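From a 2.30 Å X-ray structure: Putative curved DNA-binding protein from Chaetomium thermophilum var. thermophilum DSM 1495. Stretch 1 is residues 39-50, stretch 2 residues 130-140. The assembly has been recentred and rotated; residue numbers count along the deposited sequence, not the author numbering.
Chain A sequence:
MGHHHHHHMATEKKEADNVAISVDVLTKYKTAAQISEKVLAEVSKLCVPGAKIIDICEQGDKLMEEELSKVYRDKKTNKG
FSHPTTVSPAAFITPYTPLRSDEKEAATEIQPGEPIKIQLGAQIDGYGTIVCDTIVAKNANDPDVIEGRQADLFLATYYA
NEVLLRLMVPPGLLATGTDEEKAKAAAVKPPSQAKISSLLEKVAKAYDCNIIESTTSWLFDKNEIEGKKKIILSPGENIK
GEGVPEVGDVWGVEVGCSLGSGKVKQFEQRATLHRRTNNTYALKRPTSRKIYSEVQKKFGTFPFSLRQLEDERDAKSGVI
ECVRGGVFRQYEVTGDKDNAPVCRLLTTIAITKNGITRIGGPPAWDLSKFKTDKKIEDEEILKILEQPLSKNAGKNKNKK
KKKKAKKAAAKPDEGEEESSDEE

Stretch 1 39-50: VLAEVSKLCVPG
Stretch 2 (130-140) IVCDTIVAKNA

The most unusual feature of this helix-strand contact is that no direct hydrogen bond crosses it; the polar link is a single water, which donates to Ser44 OG at 2.7 Å and to Asp133 OD2 at 2.6 Å. It illustrates a general principle: segments distant in sequence, here with touching residues at least 88 positions apart, can be joined by apolar packing while a water serves the few polar groups that face each other.

The helix begins before Val39 and runs through Ser44; the strand, which also begins earlier in the chain, includes Val131 to Val136. They run in nearly the same direction, with an angle of 29° between their N-to-C directions (signed crossing angle -29°) and an axial closest approach of 10.0 Å. The helix has phi/psi near -65/-37 through Ser44; the strand is extended, near -120/145. Register is set by Leu40 CA to Val131 CA at 7.9 Å and Ser44 CA to Ile135 CA at 7.6 Å. Beyond the regular elements the chains close up, and Val48 CA lies 5.2 Å from Lys138 CA.

Periodicity selects the side chains. Leu40 and Ser44, one helical turn apart, point toward the strand, as do the alternate strand residues Val131, Asp133 and Ile135; Cys132 and Val136 point away. Leu40 (chi1 t, chi2 p) is buried, and its CD2 lies 4.2 Å from Val131 CG2 and 4.1 Å from Asp133 CB. Its branched end thus covers both the m rotamer of Val131 and the aliphatic base of Asp133. With chi1 t and chi2 11°, Asp133 presents OD2 to the water, while OD1 is bonded elsewhere in the structure.

Serine suits the next turn because it is small and can serve two partners. In the m rotamer Ser44 OG donates to Leu40 O at 2.7 Å and accepts from the water. Leu40 O also receives Ser44 N at 2.9 Å. Ile135 (chi1 p, chi2 t) reaches Ser44 and Cys47: its CD1 is 3.9 Å from Ser44 O and 3.8 Å from Cys47 CB. Cys47, buried and in the m rotamer, supplies a compact apolar surface there.

Further along, Cys47 (phi/psi -83/62) and Val48 (-99/156) lead into Pro49 (-54/134, C-gamma exo). Cys47 N still bonds to Ser44 O at 3.1 Å, and Val48 N makes a weak bond to Leu46 O at 2.8 Å. The rigid proline ring packs against the other backbone, with Pro49 CD 3.5 Å from Lys138 C. Ala137 (-63/128) is buried, its CB sideways, with Ala137 CA 4.0 Å from Cys47 O. Lys138 (-172/164; p, t, t, m) directs its CB away, and its NZ donates to Val136 O at 3.2 Å. Asn139 (-85/158, chi1 m, chi2 118°) starts sideways but brings ND2 within 3.8 Å of Val48 CB. Altogether the two stretches bury 461 Å², counting both sides.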

# COMPACT_ATOMS: atom_id res chain seq x y z
N VAL A 39 -9.66 -7.79 -8.21
CA VAL A 39 -8.64 -7.48 -9.22
C VAL A 39 -7.26 -7.95 -8.77
O VAL A 39 -6.45 -8.41 -9.58
CB VAL A 39 -8.58 -5.97 -9.58
CG1 VAL A 39 -7.44 -5.72 -10.56
CG2 VAL A 39 -9.92 -5.50 -10.17
N LEU A 40 -7.01 -7.86 -7.47
CA LEU A 40 -5.73 -8.29 -6.92
C LEU A 40 -5.55 -9.79 -7.13
O LEU A 40 -4.44 -10.25 -7.39
CB LEU A 40 -5.65 -8.00 -5.43
CG LEU A 40 -4.47 -8.67 -4.72
CD1 LEU A 40 -3.16 -8.02 -5.18
CD2 LEU A 40 -4.64 -8.60 -3.19
N ALA A 41 -6.63 -10.54 -7.00
CA ALA A 41 -6.54 -11.99 -7.13
C ALA A 41 -6.30 -12.36 -8.59
O ALA A 41 -5.46 -13.22 -8.88
CB ALA A 41 -7.79 -12.66 -6.60
N GLU A 42 -7.02 -11.70 -9.49
CA GLU A 42 -6.85 -11.93 -10.92
C GLU A 42 -5.47 -11.51 -11.40
O GLU A 42 -4.88 -12.17 -12.23
CB GLU A 42 -7.92 -11.21 -11.75
CG GLU A 42 -9.33 -11.72 -11.56
CD GLU A 42 -9.50 -13.20 -11.94
OE1 GLU A 42 -8.55 -13.80 -12.50
OE2 GLU A 42 -10.59 -13.76 -11.69
N VAL A 43 -4.96 -10.41 -10.86
CA VAL A 43 -3.62 -9.96 -11.23
C VAL A 43 -2.54 -10.90 -10.69
O VAL A 43 -1.56 -11.16 -11.37
CB VAL A 43 -3.34 -8.51 -10.78
CG1 VAL A 43 -1.87 -8.14 -11.02
CG2 VAL A 43 -4.24 -7.54 -11.52
N SER A 44 -2.72 -11.42 -9.47
CA SER A 44 -1.73 -12.31 -8.88
C SER A 44 -1.56 -13.59 -9.71
O SER A 44 -0.47 -14.13 -9.83
CB SER A 44 -2.07 -12.66 -7.41
OG SER A 44 -2.15 -11.50 -6.58
N LYS A 45 -2.66 -14.08 -10.28
CA LYS A 45 -2.61 -15.27 -11.13
C LYS A 45 -1.80 -15.03 -12.42
O LYS A 45 -1.23 -15.95 -12.97
CB LYS A 45 -4.03 -15.74 -11.47
CG LYS A 45 -4.72 -16.44 -10.31
CD LYS A 45 -6.24 -16.45 -10.45
CE LYS A 45 -6.71 -17.21 -11.68
NZ LYS A 45 -8.21 -17.22 -11.75
N LEU A 46 -1.76 -13.78 -12.89
CA LEU A 46 -0.98 -13.46 -14.08
C LEU A 46 0.52 -13.37 -13.79
O LEU A 46 1.32 -13.40 -14.73
CB LEU A 46 -1.47 -12.16 -14.74
CG LEU A 46 -2.95 -12.10 -15.12
CD1 LEU A 46 -3.33 -10.72 -15.68
CD2 LEU A 46 -3.32 -13.19 -16.12
N CYS A 47 0.90 -13.27 -12.52
CA CYS A 47 2.31 -13.04 -12.18
C CYS A 47 3.15 -14.32 -12.17
O CYS A 47 3.71 -14.69 -11.14
CB CYS A 47 2.45 -12.28 -10.86
SG CYS A 47 1.76 -10.62 -10.91
N VAL A 48 3.23 -14.97 -13.32
CA VAL A 48 4.04 -16.16 -13.47
C VAL A 48 5.39 -15.81 -14.12
O VAL A 48 5.51 -14.80 -14.81
CB VAL A 48 3.30 -17.23 -14.31
CG1 VAL A 48 1.91 -17.50 -13.73
CG2 VAL A 48 3.18 -16.78 -15.75
N PRO A 49 6.42 -16.64 -13.89
CA PRO A 49 7.72 -16.39 -14.51
C PRO A 49 7.58 -16.23 -16.02
O PRO A 49 6.86 -17.02 -16.65
CB PRO A 49 8.51 -17.65 -14.17
CG PRO A 49 7.91 -18.09 -12.87
CD PRO A 49 6.44 -17.84 -13.04
N GLY A 50 8.22 -15.21 -16.59
CA GLY A 50 8.18 -14.99 -18.03
C GLY A 50 7.16 -13.95 -18.46
O GLY A 50 7.26 -13.39 -19.57
N ILE A 130 -6.83 0.95 -0.98
CA ILE A 130 -5.61 0.50 -1.64
C ILE A 130 -5.15 -0.80 -0.97
O ILE A 130 -5.21 -0.91 0.26
CB ILE A 130 -4.51 1.59 -1.58
CG1 ILE A 130 -5.02 2.90 -2.20
CG2 ILE A 130 -3.24 1.13 -2.31
CD1 ILE A 130 -4.02 4.05 -2.16
N VAL A 131 -4.74 -1.78 -1.77
CA VAL A 131 -4.26 -3.06 -1.25
C VAL A 131 -2.90 -3.38 -1.84
O VAL A 131 -2.62 -3.02 -2.98
CB VAL A 131 -5.23 -4.25 -1.59
CG1 VAL A 131 -6.59 -4.04 -0.98
CG2 VAL A 131 -5.36 -4.44 -3.09
N CYS A 132 -2.07 -4.08 -1.07
CA CYS A 132 -0.80 -4.58 -1.57
C CYS A 132 -0.52 -5.94 -0.94
O CYS A 132 -0.50 -6.06 0.29
CB CYS A 132 0.36 -3.63 -1.26
SG CYS A 132 2.02 -4.23 -1.83
N ASP A 133 -0.31 -6.94 -1.79
CA ASP A 133 0.14 -8.26 -1.37
C ASP A 133 1.55 -8.45 -1.95
O ASP A 133 1.89 -7.86 -2.98
CB ASP A 133 -0.82 -9.35 -1.92
CG ASP A 133 -0.64 -10.72 -1.23
OD1 ASP A 133 0.07 -10.81 -0.19
OD2 ASP A 133 -1.23 -11.72 -1.72
N THR A 134 2.36 -9.26 -1.29
CA THR A 134 3.59 -9.73 -1.89
C THR A 134 3.48 -11.24 -2.11
O THR A 134 3.16 -11.99 -1.19
CB THR A 134 4.81 -9.40 -1.03
OG1 THR A 134 4.93 -7.98 -0.90
CG2 THR A 134 6.09 -9.95 -1.68
N ILE A 135 3.73 -11.68 -3.34
CA ILE A 135 3.68 -13.09 -3.66
C ILE A 135 5.03 -13.55 -4.21
O ILE A 135 5.86 -12.72 -4.61
CB ILE A 135 2.61 -13.40 -4.70
CG1 ILE A 135 2.94 -12.67 -6.00
CG2 ILE A 135 1.20 -13.03 -4.18
CD1 ILE A 135 2.18 -13.18 -7.16
N VAL A 136 5.24 -14.86 -4.21
CA VAL A 136 6.43 -15.46 -4.80
C VAL A 136 6.10 -15.86 -6.23
O VAL A 136 5.17 -16.63 -6.48
CB VAL A 136 6.91 -16.69 -4.01
CG1 VAL A 136 8.12 -17.34 -4.68
CG2 VAL A 136 7.25 -16.28 -2.59
N ALA A 137 6.84 -15.31 -7.18
CA ALA A 137 6.59 -15.62 -8.57
C ALA A 137 6.83 -17.11 -8.84
O ALA A 137 7.88 -17.65 -8.49
CB ALA A 137 7.47 -14.77 -9.46
N LYS A 138 5.85 -17.77 -9.44
CA LYS A 138 5.98 -19.20 -9.68
C LYS A 138 4.83 -19.71 -10.54
O LYS A 138 3.81 -19.04 -10.69
CB LYS A 138 5.98 -19.95 -8.34
CG LYS A 138 4.61 -20.01 -7.69
CD LYS A 138 4.68 -20.61 -6.29
CE LYS A 138 3.42 -20.29 -5.50
NZ LYS A 138 3.30 -18.82 -5.20
N ASN A 139 5.01 -20.90 -11.10
CA ASN A 139 3.95 -21.55 -11.87
C ASN A 139 2.99 -22.33 -10.98
O ASN A 139 3.33 -22.70 -9.86
CB ASN A 139 4.55 -22.47 -12.94
CG ASN A 139 5.23 -21.69 -14.04
OD1 ASN A 139 6.45 -21.82 -14.24
ND2 ASN A 139 4.47 -20.85 -14.74
N ALA A 140 1.80 -22.57 -11.50
CA ALA A 140 0.73 -23.22 -10.75
C ALA A 140 1.15 -24.50 -10.07
O ALA A 140 0.71 -24.78 -8.96
O HOH W 1 -2.58 -11.94 -3.94